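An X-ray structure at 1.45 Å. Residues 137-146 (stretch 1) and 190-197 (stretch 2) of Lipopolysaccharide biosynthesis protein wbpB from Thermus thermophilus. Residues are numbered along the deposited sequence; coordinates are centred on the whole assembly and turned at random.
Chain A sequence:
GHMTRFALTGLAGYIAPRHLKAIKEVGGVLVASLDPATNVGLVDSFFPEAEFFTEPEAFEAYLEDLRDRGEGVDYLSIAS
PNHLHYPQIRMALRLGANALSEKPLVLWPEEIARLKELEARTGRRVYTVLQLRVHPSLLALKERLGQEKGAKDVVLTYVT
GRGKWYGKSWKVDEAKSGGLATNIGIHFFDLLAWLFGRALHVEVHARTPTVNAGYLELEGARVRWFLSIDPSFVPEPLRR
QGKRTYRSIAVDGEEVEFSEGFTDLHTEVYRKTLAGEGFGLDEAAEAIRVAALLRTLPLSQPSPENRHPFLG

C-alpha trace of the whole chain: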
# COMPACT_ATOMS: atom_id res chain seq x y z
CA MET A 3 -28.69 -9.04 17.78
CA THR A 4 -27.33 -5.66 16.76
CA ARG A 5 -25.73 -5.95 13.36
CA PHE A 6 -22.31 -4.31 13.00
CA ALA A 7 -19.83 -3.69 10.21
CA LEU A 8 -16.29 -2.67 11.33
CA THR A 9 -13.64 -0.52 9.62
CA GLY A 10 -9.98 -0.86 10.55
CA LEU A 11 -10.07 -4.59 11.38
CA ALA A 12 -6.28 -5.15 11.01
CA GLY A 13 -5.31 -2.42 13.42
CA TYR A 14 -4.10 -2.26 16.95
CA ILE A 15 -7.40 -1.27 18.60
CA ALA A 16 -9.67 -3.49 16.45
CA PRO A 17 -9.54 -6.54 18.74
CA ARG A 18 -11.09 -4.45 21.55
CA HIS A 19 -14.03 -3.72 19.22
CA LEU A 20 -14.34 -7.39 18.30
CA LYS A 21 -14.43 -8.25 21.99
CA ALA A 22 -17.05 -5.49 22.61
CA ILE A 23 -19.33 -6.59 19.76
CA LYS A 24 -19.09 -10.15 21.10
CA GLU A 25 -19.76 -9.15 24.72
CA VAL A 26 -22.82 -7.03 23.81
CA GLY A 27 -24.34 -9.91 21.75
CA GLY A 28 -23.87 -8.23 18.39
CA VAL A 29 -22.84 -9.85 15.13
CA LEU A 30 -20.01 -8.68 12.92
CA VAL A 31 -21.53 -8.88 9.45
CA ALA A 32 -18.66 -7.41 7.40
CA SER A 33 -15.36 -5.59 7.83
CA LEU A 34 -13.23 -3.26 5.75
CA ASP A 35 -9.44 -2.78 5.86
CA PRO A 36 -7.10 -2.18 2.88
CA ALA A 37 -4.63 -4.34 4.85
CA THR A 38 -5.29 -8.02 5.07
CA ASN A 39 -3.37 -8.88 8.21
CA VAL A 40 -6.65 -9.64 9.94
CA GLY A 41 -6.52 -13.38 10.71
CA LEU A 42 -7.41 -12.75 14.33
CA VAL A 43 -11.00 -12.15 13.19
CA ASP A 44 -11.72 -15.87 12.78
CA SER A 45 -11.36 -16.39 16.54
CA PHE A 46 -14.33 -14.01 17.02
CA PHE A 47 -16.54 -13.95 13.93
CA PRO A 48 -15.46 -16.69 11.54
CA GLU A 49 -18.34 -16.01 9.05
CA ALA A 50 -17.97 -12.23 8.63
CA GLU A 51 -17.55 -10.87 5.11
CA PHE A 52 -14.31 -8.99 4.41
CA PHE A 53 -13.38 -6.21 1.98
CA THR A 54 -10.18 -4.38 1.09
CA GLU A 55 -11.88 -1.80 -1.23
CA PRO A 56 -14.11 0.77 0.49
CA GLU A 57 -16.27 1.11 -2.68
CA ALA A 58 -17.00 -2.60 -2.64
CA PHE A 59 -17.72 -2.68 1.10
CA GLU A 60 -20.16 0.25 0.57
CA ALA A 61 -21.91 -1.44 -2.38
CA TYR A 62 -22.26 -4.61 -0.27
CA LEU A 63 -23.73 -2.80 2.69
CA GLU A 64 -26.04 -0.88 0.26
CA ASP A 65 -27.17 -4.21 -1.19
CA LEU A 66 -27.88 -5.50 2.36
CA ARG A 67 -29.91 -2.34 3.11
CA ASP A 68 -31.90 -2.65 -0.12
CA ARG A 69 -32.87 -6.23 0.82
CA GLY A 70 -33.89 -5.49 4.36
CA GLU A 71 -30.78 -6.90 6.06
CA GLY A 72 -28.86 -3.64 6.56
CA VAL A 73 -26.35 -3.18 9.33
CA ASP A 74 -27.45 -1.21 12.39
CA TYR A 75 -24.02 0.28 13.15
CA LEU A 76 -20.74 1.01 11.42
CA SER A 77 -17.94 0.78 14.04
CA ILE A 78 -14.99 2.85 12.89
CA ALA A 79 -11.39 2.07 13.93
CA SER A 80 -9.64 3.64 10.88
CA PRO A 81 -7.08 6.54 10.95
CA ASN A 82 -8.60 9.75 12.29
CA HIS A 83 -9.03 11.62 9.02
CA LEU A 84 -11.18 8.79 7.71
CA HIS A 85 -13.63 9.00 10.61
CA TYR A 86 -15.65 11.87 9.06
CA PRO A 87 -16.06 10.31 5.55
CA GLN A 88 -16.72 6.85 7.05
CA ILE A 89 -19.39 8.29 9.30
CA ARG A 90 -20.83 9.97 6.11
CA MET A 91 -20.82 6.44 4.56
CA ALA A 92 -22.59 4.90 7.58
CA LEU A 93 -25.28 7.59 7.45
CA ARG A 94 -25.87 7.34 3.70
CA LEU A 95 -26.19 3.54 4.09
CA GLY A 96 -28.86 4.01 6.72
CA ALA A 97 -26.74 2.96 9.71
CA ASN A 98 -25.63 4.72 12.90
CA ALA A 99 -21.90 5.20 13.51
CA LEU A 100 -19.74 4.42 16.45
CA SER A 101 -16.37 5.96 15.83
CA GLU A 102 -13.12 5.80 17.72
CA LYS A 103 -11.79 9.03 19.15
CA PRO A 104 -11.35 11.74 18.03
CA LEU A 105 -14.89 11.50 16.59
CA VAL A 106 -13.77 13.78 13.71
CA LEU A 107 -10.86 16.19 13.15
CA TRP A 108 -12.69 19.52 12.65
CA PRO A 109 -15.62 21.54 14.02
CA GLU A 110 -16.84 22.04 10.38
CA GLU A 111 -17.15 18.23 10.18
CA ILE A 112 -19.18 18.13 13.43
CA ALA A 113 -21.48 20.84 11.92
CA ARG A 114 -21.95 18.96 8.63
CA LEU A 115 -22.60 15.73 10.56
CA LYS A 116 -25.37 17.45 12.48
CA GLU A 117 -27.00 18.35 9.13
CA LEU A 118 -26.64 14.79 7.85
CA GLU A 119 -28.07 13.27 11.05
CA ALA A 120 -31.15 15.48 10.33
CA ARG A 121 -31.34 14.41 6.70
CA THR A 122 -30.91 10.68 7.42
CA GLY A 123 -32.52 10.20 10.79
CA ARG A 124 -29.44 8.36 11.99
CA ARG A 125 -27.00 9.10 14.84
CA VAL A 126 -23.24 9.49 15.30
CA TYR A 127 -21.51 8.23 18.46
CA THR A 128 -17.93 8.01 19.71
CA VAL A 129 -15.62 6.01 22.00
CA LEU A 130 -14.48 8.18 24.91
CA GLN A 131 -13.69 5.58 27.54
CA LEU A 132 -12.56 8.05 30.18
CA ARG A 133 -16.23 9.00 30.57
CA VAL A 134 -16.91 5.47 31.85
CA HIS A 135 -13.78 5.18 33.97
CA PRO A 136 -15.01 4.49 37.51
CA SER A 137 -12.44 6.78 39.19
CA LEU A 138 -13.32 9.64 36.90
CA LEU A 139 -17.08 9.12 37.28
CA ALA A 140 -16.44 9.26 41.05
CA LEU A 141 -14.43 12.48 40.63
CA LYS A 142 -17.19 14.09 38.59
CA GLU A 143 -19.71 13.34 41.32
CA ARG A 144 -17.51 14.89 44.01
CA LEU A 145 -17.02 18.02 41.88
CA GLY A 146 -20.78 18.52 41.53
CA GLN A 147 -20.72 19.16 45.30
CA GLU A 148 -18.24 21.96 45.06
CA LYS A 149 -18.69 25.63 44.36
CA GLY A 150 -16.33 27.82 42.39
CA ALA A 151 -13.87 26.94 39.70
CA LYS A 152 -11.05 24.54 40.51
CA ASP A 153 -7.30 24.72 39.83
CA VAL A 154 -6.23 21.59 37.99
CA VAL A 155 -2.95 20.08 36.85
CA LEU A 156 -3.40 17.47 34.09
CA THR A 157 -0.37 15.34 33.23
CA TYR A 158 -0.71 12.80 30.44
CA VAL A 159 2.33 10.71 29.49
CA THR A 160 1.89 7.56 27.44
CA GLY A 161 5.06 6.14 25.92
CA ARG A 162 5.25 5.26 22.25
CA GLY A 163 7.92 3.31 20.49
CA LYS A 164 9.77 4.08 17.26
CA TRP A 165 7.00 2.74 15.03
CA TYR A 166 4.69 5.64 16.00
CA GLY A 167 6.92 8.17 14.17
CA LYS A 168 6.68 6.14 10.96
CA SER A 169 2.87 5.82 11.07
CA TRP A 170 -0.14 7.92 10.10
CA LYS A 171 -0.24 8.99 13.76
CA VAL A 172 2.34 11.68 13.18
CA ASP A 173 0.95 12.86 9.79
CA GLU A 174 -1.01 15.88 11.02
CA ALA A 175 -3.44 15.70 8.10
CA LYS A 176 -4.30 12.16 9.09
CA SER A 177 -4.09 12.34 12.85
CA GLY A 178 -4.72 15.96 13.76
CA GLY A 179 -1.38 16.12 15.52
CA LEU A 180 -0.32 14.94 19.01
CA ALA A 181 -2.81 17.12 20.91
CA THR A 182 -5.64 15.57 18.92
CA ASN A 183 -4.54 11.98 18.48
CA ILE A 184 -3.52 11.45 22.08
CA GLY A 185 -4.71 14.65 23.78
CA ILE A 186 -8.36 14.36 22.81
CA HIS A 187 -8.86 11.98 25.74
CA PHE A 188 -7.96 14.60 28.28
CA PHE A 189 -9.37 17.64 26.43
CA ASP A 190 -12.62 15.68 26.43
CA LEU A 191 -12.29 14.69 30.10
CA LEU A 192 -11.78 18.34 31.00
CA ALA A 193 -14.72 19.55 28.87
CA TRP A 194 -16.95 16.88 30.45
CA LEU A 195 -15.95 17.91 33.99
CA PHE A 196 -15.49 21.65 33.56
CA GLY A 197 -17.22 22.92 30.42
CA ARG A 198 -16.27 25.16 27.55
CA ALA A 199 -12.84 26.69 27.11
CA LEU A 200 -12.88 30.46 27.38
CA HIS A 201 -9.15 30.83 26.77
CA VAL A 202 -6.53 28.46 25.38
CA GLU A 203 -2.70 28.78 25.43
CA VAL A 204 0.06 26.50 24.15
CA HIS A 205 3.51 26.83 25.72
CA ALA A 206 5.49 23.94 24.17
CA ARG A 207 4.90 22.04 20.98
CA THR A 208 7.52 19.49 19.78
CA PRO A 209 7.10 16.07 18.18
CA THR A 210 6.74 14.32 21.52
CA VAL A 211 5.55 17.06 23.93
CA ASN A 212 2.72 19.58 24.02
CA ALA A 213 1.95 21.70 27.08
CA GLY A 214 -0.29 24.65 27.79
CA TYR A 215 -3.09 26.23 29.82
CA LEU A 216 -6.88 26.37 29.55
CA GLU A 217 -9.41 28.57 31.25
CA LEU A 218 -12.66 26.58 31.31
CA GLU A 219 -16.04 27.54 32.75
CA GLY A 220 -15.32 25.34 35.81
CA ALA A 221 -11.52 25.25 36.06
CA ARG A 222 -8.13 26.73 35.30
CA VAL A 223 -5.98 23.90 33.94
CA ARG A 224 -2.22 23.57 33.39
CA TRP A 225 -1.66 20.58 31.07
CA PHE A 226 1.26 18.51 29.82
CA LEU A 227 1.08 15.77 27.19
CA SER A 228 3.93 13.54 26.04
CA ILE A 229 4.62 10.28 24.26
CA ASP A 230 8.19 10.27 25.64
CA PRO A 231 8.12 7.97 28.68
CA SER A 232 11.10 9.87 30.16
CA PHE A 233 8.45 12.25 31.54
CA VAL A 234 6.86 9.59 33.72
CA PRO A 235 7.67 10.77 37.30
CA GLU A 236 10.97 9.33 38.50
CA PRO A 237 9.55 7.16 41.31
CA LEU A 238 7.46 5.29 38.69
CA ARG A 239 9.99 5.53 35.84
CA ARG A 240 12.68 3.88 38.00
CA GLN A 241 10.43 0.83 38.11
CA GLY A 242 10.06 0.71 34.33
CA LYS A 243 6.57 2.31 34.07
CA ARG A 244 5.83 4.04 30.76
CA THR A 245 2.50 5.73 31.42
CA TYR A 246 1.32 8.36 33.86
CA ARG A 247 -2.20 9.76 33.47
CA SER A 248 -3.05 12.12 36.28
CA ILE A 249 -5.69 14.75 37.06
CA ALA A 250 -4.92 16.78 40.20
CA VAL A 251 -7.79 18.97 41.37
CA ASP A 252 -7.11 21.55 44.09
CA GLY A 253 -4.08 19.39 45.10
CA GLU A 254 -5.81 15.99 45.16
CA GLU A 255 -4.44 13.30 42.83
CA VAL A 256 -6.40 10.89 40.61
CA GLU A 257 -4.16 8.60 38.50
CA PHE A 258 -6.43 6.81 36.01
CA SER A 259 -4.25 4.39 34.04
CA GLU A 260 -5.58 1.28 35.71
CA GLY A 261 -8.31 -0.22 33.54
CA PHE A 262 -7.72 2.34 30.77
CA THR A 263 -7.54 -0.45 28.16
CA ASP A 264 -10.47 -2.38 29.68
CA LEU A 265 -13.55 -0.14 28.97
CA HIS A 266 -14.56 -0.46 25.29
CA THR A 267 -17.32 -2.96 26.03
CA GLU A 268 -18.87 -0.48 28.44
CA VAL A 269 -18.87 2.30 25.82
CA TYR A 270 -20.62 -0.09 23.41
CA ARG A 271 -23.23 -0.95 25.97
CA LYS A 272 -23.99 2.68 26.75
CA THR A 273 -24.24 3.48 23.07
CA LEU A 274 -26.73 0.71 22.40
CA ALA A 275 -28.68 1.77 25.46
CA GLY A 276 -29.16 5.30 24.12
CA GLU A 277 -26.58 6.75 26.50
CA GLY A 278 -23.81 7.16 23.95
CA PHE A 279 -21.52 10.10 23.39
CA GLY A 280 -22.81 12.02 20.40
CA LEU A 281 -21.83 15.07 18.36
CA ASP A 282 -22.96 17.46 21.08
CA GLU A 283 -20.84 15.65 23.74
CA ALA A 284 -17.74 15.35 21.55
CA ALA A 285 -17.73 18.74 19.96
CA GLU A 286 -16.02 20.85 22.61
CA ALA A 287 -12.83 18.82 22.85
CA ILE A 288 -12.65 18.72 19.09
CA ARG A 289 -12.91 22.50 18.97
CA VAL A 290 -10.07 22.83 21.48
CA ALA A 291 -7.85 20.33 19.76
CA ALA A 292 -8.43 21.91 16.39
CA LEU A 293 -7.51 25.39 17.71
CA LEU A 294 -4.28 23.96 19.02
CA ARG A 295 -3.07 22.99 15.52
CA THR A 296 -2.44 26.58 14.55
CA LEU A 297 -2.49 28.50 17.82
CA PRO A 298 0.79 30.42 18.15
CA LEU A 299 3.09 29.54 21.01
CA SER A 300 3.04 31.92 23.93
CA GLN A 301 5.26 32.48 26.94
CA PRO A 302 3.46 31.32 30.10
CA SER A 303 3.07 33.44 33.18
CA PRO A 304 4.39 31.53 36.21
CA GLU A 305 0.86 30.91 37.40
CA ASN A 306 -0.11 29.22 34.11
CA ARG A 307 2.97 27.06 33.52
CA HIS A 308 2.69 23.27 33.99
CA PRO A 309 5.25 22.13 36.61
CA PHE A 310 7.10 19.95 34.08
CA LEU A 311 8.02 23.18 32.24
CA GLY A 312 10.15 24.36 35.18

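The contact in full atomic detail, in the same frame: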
# COMPACT_ATOMS: atom_id res chain seq x y z
N SER A 137 -13.07 5.78 38.33
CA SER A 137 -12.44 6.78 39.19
C SER A 137 -12.82 8.19 38.75
O SER A 137 -12.89 9.12 39.56
CB SER A 137 -10.92 6.66 39.11
OG SER A 137 -10.48 5.50 39.78
N LEU A 138 -13.01 8.33 37.45
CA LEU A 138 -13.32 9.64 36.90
C LEU A 138 -14.82 9.95 37.01
O LEU A 138 -15.21 11.09 37.25
CB LEU A 138 -12.80 9.74 35.45
CG LEU A 138 -11.27 9.54 35.36
CD1 LEU A 138 -10.90 9.61 33.89
CD2 LEU A 138 -10.60 10.69 36.15
N LEU A 139 -15.68 8.93 36.91
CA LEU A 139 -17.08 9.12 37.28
C LEU A 139 -17.20 9.54 38.74
O LEU A 139 -18.02 10.40 39.06
CB LEU A 139 -17.87 7.85 37.00
CG LEU A 139 -18.26 7.54 35.56
CD1 LEU A 139 -18.62 6.05 35.42
CD2 LEU A 139 -19.40 8.43 35.12
N ALA A 140 -16.41 8.93 39.62
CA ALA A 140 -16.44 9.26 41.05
C ALA A 140 -15.99 10.72 41.27
O ALA A 140 -16.61 11.48 42.03
CB ALA A 140 -15.57 8.27 41.83
N LEU A 141 -14.91 11.10 40.59
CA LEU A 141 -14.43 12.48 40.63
C LEU A 141 -15.49 13.48 40.19
O LEU A 141 -15.67 14.53 40.84
CB LEU A 141 -13.17 12.61 39.77
CG LEU A 141 -12.57 14.01 39.60
CD1 LEU A 141 -12.26 14.63 40.97
CD2 LEU A 141 -11.27 13.87 38.79
N LYS A 142 -16.18 13.19 39.10
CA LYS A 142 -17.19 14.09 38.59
C LYS A 142 -18.31 14.28 39.60
O LYS A 142 -18.81 15.38 39.78
CB LYS A 142 -17.71 13.61 37.24
CG LYS A 142 -18.78 14.52 36.69
CD LYS A 142 -19.30 14.10 35.34
CE LYS A 142 -19.97 15.25 34.63
NZ LYS A 142 -21.38 15.35 35.10
N GLU A 143 -18.66 13.21 40.31
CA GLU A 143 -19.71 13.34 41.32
C GLU A 143 -19.26 14.26 42.45
O GLU A 143 -20.04 15.11 42.89
CB GLU A 143 -20.10 11.97 41.84
CG GLU A 143 -20.90 11.20 40.82
CD GLU A 143 -22.02 12.05 40.26
OE1 GLU A 143 -22.99 12.30 41.02
OE2 GLU A 143 -21.93 12.48 39.08
N ARG A 144 -18.02 14.08 42.90
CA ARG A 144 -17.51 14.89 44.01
C ARG A 144 -17.45 16.36 43.61
O ARG A 144 -17.70 17.23 44.45
CB ARG A 144 -16.13 14.43 44.46
CG ARG A 144 -16.05 13.05 45.11
CD ARG A 144 -14.70 12.79 45.75
NE ARG A 144 -13.56 12.86 44.83
CZ ARG A 144 -13.13 11.84 44.10
NH1 ARG A 144 -13.77 10.69 44.14
NH2 ARG A 144 -12.08 11.99 43.30
N LEU A 145 -17.11 16.64 42.36
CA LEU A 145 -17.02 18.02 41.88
C LEU A 145 -18.37 18.73 41.82
O LEU A 145 -18.46 19.94 42.04
CB LEU A 145 -16.35 18.06 40.50
CG LEU A 145 -14.84 17.81 40.57
CD1 LEU A 145 -14.33 17.41 39.18
CD2 LEU A 145 -14.10 19.04 41.08
N GLY A 146 -19.43 17.99 41.49
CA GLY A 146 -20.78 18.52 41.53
C GLY A 146 -21.14 19.11 42.88
O GLY A 146 -22.01 19.96 42.97
N ASP A 190 -11.25 16.10 26.23
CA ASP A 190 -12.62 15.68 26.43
C ASP A 190 -12.99 15.46 27.89
O ASP A 190 -14.07 15.88 28.34
CB ASP A 190 -12.92 14.45 25.56
CG ASP A 190 -14.36 14.03 25.70
OD1 ASP A 190 -15.19 14.67 24.99
OD2 ASP A 190 -14.61 13.16 26.56
N LEU A 191 -12.09 14.85 28.66
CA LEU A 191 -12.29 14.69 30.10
C LEU A 191 -12.52 16.06 30.74
O LEU A 191 -13.47 16.22 31.54
CB LEU A 191 -11.05 14.03 30.73
CG LEU A 191 -11.02 13.97 32.26
CD1 LEU A 191 -12.21 13.17 32.82
CD2 LEU A 191 -9.68 13.39 32.74
N LEU A 192 -11.68 17.01 30.40
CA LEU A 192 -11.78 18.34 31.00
C LEU A 192 -13.04 19.07 30.58
O LEU A 192 -13.64 19.76 31.41
CB LEU A 192 -10.57 19.19 30.62
CG LEU A 192 -9.26 18.66 31.22
CD1 LEU A 192 -8.07 19.37 30.54
CD2 LEU A 192 -9.16 18.76 32.77
N ALA A 193 -13.48 18.93 29.32
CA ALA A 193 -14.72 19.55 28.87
C ALA A 193 -15.90 18.92 29.60
O ALA A 193 -16.86 19.62 29.99
CB ALA A 193 -14.86 19.42 27.32
N TRP A 194 -15.90 17.61 29.72
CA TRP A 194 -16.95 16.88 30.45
C TRP A 194 -17.06 17.33 31.91
O TRP A 194 -18.17 17.56 32.41
CB TRP A 194 -16.62 15.38 30.35
CG TRP A 194 -17.54 14.43 31.02
CD1 TRP A 194 -18.88 14.27 30.78
CD2 TRP A 194 -17.15 13.38 31.92
NE1 TRP A 194 -19.35 13.21 31.53
CE2 TRP A 194 -18.30 12.62 32.20
CE3 TRP A 194 -15.93 12.98 32.47
CZ2 TRP A 194 -18.28 11.53 33.08
CZ3 TRP A 194 -15.90 11.88 33.33
CH2 TRP A 194 -17.08 11.17 33.62
N LEU A 195 -15.93 17.48 32.60
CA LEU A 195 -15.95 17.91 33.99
C LEU A 195 -16.21 19.40 34.16
O LEU A 195 -16.92 19.79 35.09
CB LEU A 195 -14.62 17.58 34.66
CG LEU A 195 -14.24 16.09 34.72
CD1 LEU A 195 -12.82 15.96 35.28
CD2 LEU A 195 -15.25 15.33 35.60
N PHE A 196 -15.65 20.22 33.28
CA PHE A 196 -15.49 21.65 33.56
C PHE A 196 -16.05 22.59 32.51
O PHE A 196 -15.96 23.81 32.64
CB PHE A 196 -14.02 22.00 33.81
CG PHE A 196 -13.37 21.22 34.91
CD1 PHE A 196 -13.88 21.27 36.20
CD2 PHE A 196 -12.25 20.44 34.66
CE1 PHE A 196 -13.25 20.56 37.24
CE2 PHE A 196 -11.62 19.75 35.66
CZ PHE A 196 -12.12 19.79 36.96
N GLY A 197 -16.63 22.05 31.44
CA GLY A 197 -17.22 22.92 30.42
C GLY A 197 -16.36 23.52 29.34
O GLY A 197 -15.30 22.99 29.01

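Two helices, far apart in sequence, run in nearly the same direction here, their axes 31° apart and 10.6 Å from each other at closest approach. No hydrogen bond joins them; the contact is made by side chains packing together, and it buries 417 Å² in all.

The apolar centre is Leu 195. Its CA-to-CB bond points sideways, but an m, t rotamer brings its methyls across to the facing helix, where they settle among three residues, Leu 141, Lys 142 and Leu 145, spaced over about one turn. CD2 of Leu 195 lies 3.4 Å from CB of Lys 142 and 4.2 Å from CD1 of Leu 145, while its CD1 is 4.4 Å from CD2 of Leu 141. The backbones come near here too, with CA of Lys 142 and CA of Leu 195 6.1 Å apart, and the branched leucine side chain fills the space between them, with CB of Lys 142 forming part of its wall.

Toward the C-terminal ends, Leu 145 points toward the other helix and also meets Phe 196, its CD1 3.9 Å from CE1 of the ring. Phe 196 is the last helical residue of its stretch; Gly 197 follows with positive phi, at backbone angles where a CB would jam against the preceding carbonyl oxygen.

In the other direction, buried Leu 138 and Leu 191 meet methyl to methyl, CD1 to CD1 at 3.9 Å. The backbones are wider apart here, 8.5 Å between CA of Leu 138 and CA of Leu 191.

Trp 194 carries the contact outward and has the largest area covered by the opposing stretch. With chi1 at t, its indole extends across the neighbouring helix. CB of Leu 138 lies 4.3 Å from CZ3 of Trp 194. Leu 139 points away at its CB, yet its end returns to place CD2 3.9 Å from CZ2 of Trp 194, at the ring edge. Lys 142 covers one face, with CD 3.6 Å from CZ2 of Trp 194 and 3.9 Å from the centroid of the six-membered ring, a CH-pi contact.

The polar edge is the end of that same lysine. Its extended chain, t through chi3, lays methylenes on the indole before chi4 turns to m. NZ of Lys 142 stands 5.1 Å from the centroid of the five-membered ring of Trp 194, a long cation-pi approach and at most a weak attraction. The rule to read is that lysine suits a partly exposed border: its aliphatic length packs against apolar neighbours, and its charge is carried at the far end.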